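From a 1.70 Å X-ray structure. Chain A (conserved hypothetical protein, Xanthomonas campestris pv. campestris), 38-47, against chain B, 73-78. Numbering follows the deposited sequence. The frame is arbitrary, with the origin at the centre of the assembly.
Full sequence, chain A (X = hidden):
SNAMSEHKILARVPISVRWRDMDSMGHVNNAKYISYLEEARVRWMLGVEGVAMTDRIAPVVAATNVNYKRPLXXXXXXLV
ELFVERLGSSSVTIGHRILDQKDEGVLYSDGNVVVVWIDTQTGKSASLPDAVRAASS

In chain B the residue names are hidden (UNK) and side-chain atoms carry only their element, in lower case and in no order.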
# COMPACT_ATOMS: atom_id res chain seq x y z
N GLU A 38 10.07 -7.59 -5.27
CA GLU A 38 9.21 -8.73 -5.06
C GLU A 38 8.53 -9.11 -6.37
O GLU A 38 8.57 -10.27 -6.80
CB GLU A 38 8.17 -8.38 -4.00
CG GLU A 38 7.14 -9.43 -3.70
CD GLU A 38 6.12 -8.92 -2.70
OE1 GLU A 38 5.27 -8.09 -3.10
OE2 GLU A 38 6.18 -9.32 -1.52
N GLU A 39 7.91 -8.13 -7.03
CA GLU A 39 7.21 -8.39 -8.29
C GLU A 39 8.16 -9.03 -9.30
O GLU A 39 7.80 -9.98 -9.98
CB GLU A 39 6.64 -7.09 -8.86
CG GLU A 39 5.65 -7.29 -10.02
CD GLU A 39 4.43 -8.11 -9.63
OE1 GLU A 39 4.09 -8.15 -8.43
OE2 GLU A 39 3.80 -8.71 -10.53
N ALA A 40 9.37 -8.49 -9.40
CA ALA A 40 10.35 -9.03 -10.34
C ALA A 40 10.65 -10.50 -10.03
O ALA A 40 10.71 -11.32 -10.93
CB ALA A 40 11.64 -8.21 -10.29
N ARG A 41 10.81 -10.83 -8.75
CA ARG A 41 11.10 -12.22 -8.39
C ARG A 41 9.99 -13.20 -8.78
O ARG A 41 10.26 -14.28 -9.30
CB ARG A 41 11.37 -12.35 -6.89
CG ARG A 41 12.63 -11.67 -6.41
CD ARG A 41 13.09 -12.26 -5.09
NE ARG A 41 12.04 -12.22 -4.07
CZ ARG A 41 11.70 -11.12 -3.40
NH1 ARG A 41 12.33 -9.98 -3.61
NH2 ARG A 41 10.73 -11.18 -2.50
N VAL A 42 8.74 -12.83 -8.51
CA VAL A 42 7.62 -13.71 -8.83
C VAL A 42 7.26 -13.72 -10.32
O VAL A 42 6.81 -14.74 -10.86
CB VAL A 42 6.37 -13.36 -7.98
CG1 VAL A 42 6.73 -13.40 -6.50
CG2 VAL A 42 5.83 -11.99 -8.35
N ARG A 43 7.45 -12.59 -11.00
CA ARG A 43 7.16 -12.53 -12.43
C ARG A 43 8.21 -13.40 -13.11
O ARG A 43 7.97 -13.96 -14.19
CB ARG A 43 7.26 -11.09 -12.94
CG ARG A 43 6.08 -10.20 -12.55
CD ARG A 43 4.90 -10.40 -13.49
NE ARG A 43 3.72 -9.63 -13.08
CZ ARG A 43 2.65 -9.45 -13.84
NH1 ARG A 43 2.60 -9.98 -15.06
NH2 ARG A 43 1.62 -8.73 -13.39
N TRP A 44 9.36 -13.52 -12.46
CA TRP A 44 10.48 -14.32 -12.94
C TRP A 44 10.17 -15.81 -12.83
O TRP A 44 10.35 -16.56 -13.78
CB TRP A 44 11.75 -13.99 -12.15
CG TRP A 44 12.88 -14.96 -12.37
CD1 TRP A 44 13.41 -15.34 -13.58
CD2 TRP A 44 13.62 -15.67 -11.37
NE1 TRP A 44 14.43 -16.24 -13.38
CE2 TRP A 44 14.58 -16.46 -12.04
CE3 TRP A 44 13.56 -15.71 -9.96
CZ2 TRP A 44 15.48 -17.29 -11.35
CZ3 TRP A 44 14.45 -16.53 -9.28
CH2 TRP A 44 15.40 -17.32 -9.98
N MET A 45 9.71 -16.22 -11.65
CA MET A 45 9.38 -17.62 -11.40
C MET A 45 8.14 -18.01 -12.18
O MET A 45 7.80 -19.19 -12.31
CB MET A 45 9.12 -17.83 -9.91
CG MET A 45 10.20 -17.28 -9.02
SD MET A 45 9.68 -17.16 -7.30
CE MET A 45 7.91 -17.24 -7.45
N LEU A 46 7.47 -17.00 -12.73
CA LEU A 46 6.27 -17.23 -13.50
C LEU A 46 6.60 -17.56 -14.96
O LEU A 46 5.89 -18.32 -15.59
CB LEU A 46 5.37 -15.99 -13.39
CG LEU A 46 3.93 -16.08 -13.89
CD1 LEU A 46 3.90 -16.15 -15.41
CD2 LEU A 46 3.27 -17.31 -13.26
N GLY A 47 7.69 -16.99 -15.46
CA GLY A 47 8.09 -17.23 -16.85
C GLY A 47 8.16 -18.70 -17.24
O GLY A 47 7.22 -19.23 -17.83
N UNK B 73 -7.39 -12.10 -9.46
CA UNK B 73 -6.20 -12.71 -8.89
C UNK B 73 -4.98 -12.51 -9.78
O UNK B 73 -5.09 -12.47 -11.01
c UNK B 73 -6.41 -14.23 -8.67
c UNK B 73 -6.62 -14.94 -10.00
c UNK B 73 -7.60 -14.46 -7.76
N UNK B 74 -3.83 -12.35 -9.15
CA UNK B 74 -2.58 -12.18 -9.86
C UNK B 74 -2.37 -13.55 -10.52
O UNK B 74 -2.78 -14.57 -9.97
c UNK B 74 3.19 -12.79 -10.42
c UNK B 74 2.01 -14.81 -9.79
c UNK B 74 -1.48 -11.88 -8.84
c UNK B 74 -0.11 -11.69 -9.40
c UNK B 74 2.03 -12.08 -10.10
c UNK B 74 0.86 -12.71 -9.63
c UNK B 74 0.86 -14.10 -9.48
c UNK B 74 0.48 -10.51 -9.74
n UNK B 74 1.77 -10.73 -10.15
c UNK B 74 3.16 -14.15 -10.26
N UNK B 75 -1.71 -13.59 -11.69
CA UNK B 75 -1.12 -12.51 -12.48
C UNK B 75 -2.00 -11.95 -13.61
O UNK B 75 -1.48 -11.52 -14.64
c UNK B 75 -1.25 -14.90 -12.21
c UNK B 75 -0.37 -14.52 -13.38
c UNK B 75 0.14 -13.15 -13.03
N UNK B 76 -3.31 -11.94 -13.44
CA UNK B 76 -4.17 -11.42 -14.50
C UNK B 76 -4.23 -9.90 -14.52
O UNK B 76 -4.82 -9.27 -13.64
c UNK B 76 -5.56 -13.53 -14.42
n UNK B 76 -6.20 -14.17 -13.45
o UNK B 76 -4.97 -14.12 -15.32
c UNK B 76 -5.58 -12.02 -14.36
N UNK B 77 -3.60 -9.31 -15.54
CA UNK B 77 -3.58 -7.86 -15.70
C UNK B 77 -4.95 -7.40 -16.20
O UNK B 77 -5.68 -8.17 -16.81
c UNK B 77 -1.10 -7.88 -16.19
o UNK B 77 -0.29 -8.34 -17.03
c UNK B 77 -2.47 -7.44 -16.67
o UNK B 77 -0.83 -7.75 -14.98
N UNK B 78 -5.27 -6.14 -15.95
CA UNK B 78 -6.59 -5.60 -16.29
C UNK B 78 -6.61 -4.48 -17.30
O UNK B 78 -5.58 -3.95 -17.70
c UNK B 78 -5.15 -4.41 -13.57
c UNK B 78 -7.46 -6.20 -14.03
c UNK B 78 -6.36 -3.97 -14.41
c UNK B 78 -7.25 -5.06 -15.02

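Position 73 of chain B carries three side-chain carbons, one of them bearing the other two. A fork at the first carbon with no further atoms is valine, B:Val73. It lies out of reach of chain A, so its part here is played by the backbone: its O accepts a hydrogen bond from the N of position 76, 3.1 Å away, which helps to fold the segment into a turn.

Position 74 has one carbon followed by fused five- and six-membered rings holding eight carbons and a single nitrogen. That nitrogen lies 2.9 Å from OE2 of A:Glu39. Only an indole fits: B:Trp74. Its CA-to-CB bond points toward the helix, and with chi1 at t the ring reaches well into the contact. Tryptophan suits the place because it combines a large apolar surface with one N-H donor. NE1 donates to OE2 of A:Glu39 at the ring edge, at a nearly straight 165°, while CZ2 comes within 3.4 Å of CG2 of A:Val42 and CH2 within 4.2 Å of CG of A:Leu46.

At position 75 three carbons close a ring onto the backbone N, which defines proline, B:Pro75. The peptide bond before it is cis, a form that proline adopts far more readily than other residues. Its CB lies over one face of the A:Arg43 guanidinium, 4.5 Å from NH1, a loose apolar cover for a flat cation.

Position 76 shows two carbons, the second carrying one oxygen and one nitrogen: an amide, hence asparagine, B:Asn76. Its CA-to-CB bond points away from chain A and it makes no contact there; its side-chain oxygen is hydrogen-bonded elsewhere in the structure.

Position 77 also has two carbons, but the second bears two oxygens, one of them 3.1 Å from NH2 of A:Arg43. This carboxylate is aspartate, B:Asp77. OD1 sits at the guanidinium edge, near its plane, where the N-H groups point, and so accepts a hydrogen bond within a salt bridge.

Position 78 has four carbons, forked at the first, with one arm two carbons long: isoleucine, B:Ile78. It is buried but does not reach the helix stretch.

The contact works through a linked polar chain beside an apolar patch. OE2 of A:Glu39 accepts from both B:Trp74 NE1 and, at 2.7 Å, NE of A:Arg43, one turn along its own helix. That salt bridge helps to hold the arginine while its NH2 reaches B:Asp77. A:Val42 and A:Leu46, also one turn apart, meet the six-membered part of the indole.

Chain B, residues 73-78: VWPNDI
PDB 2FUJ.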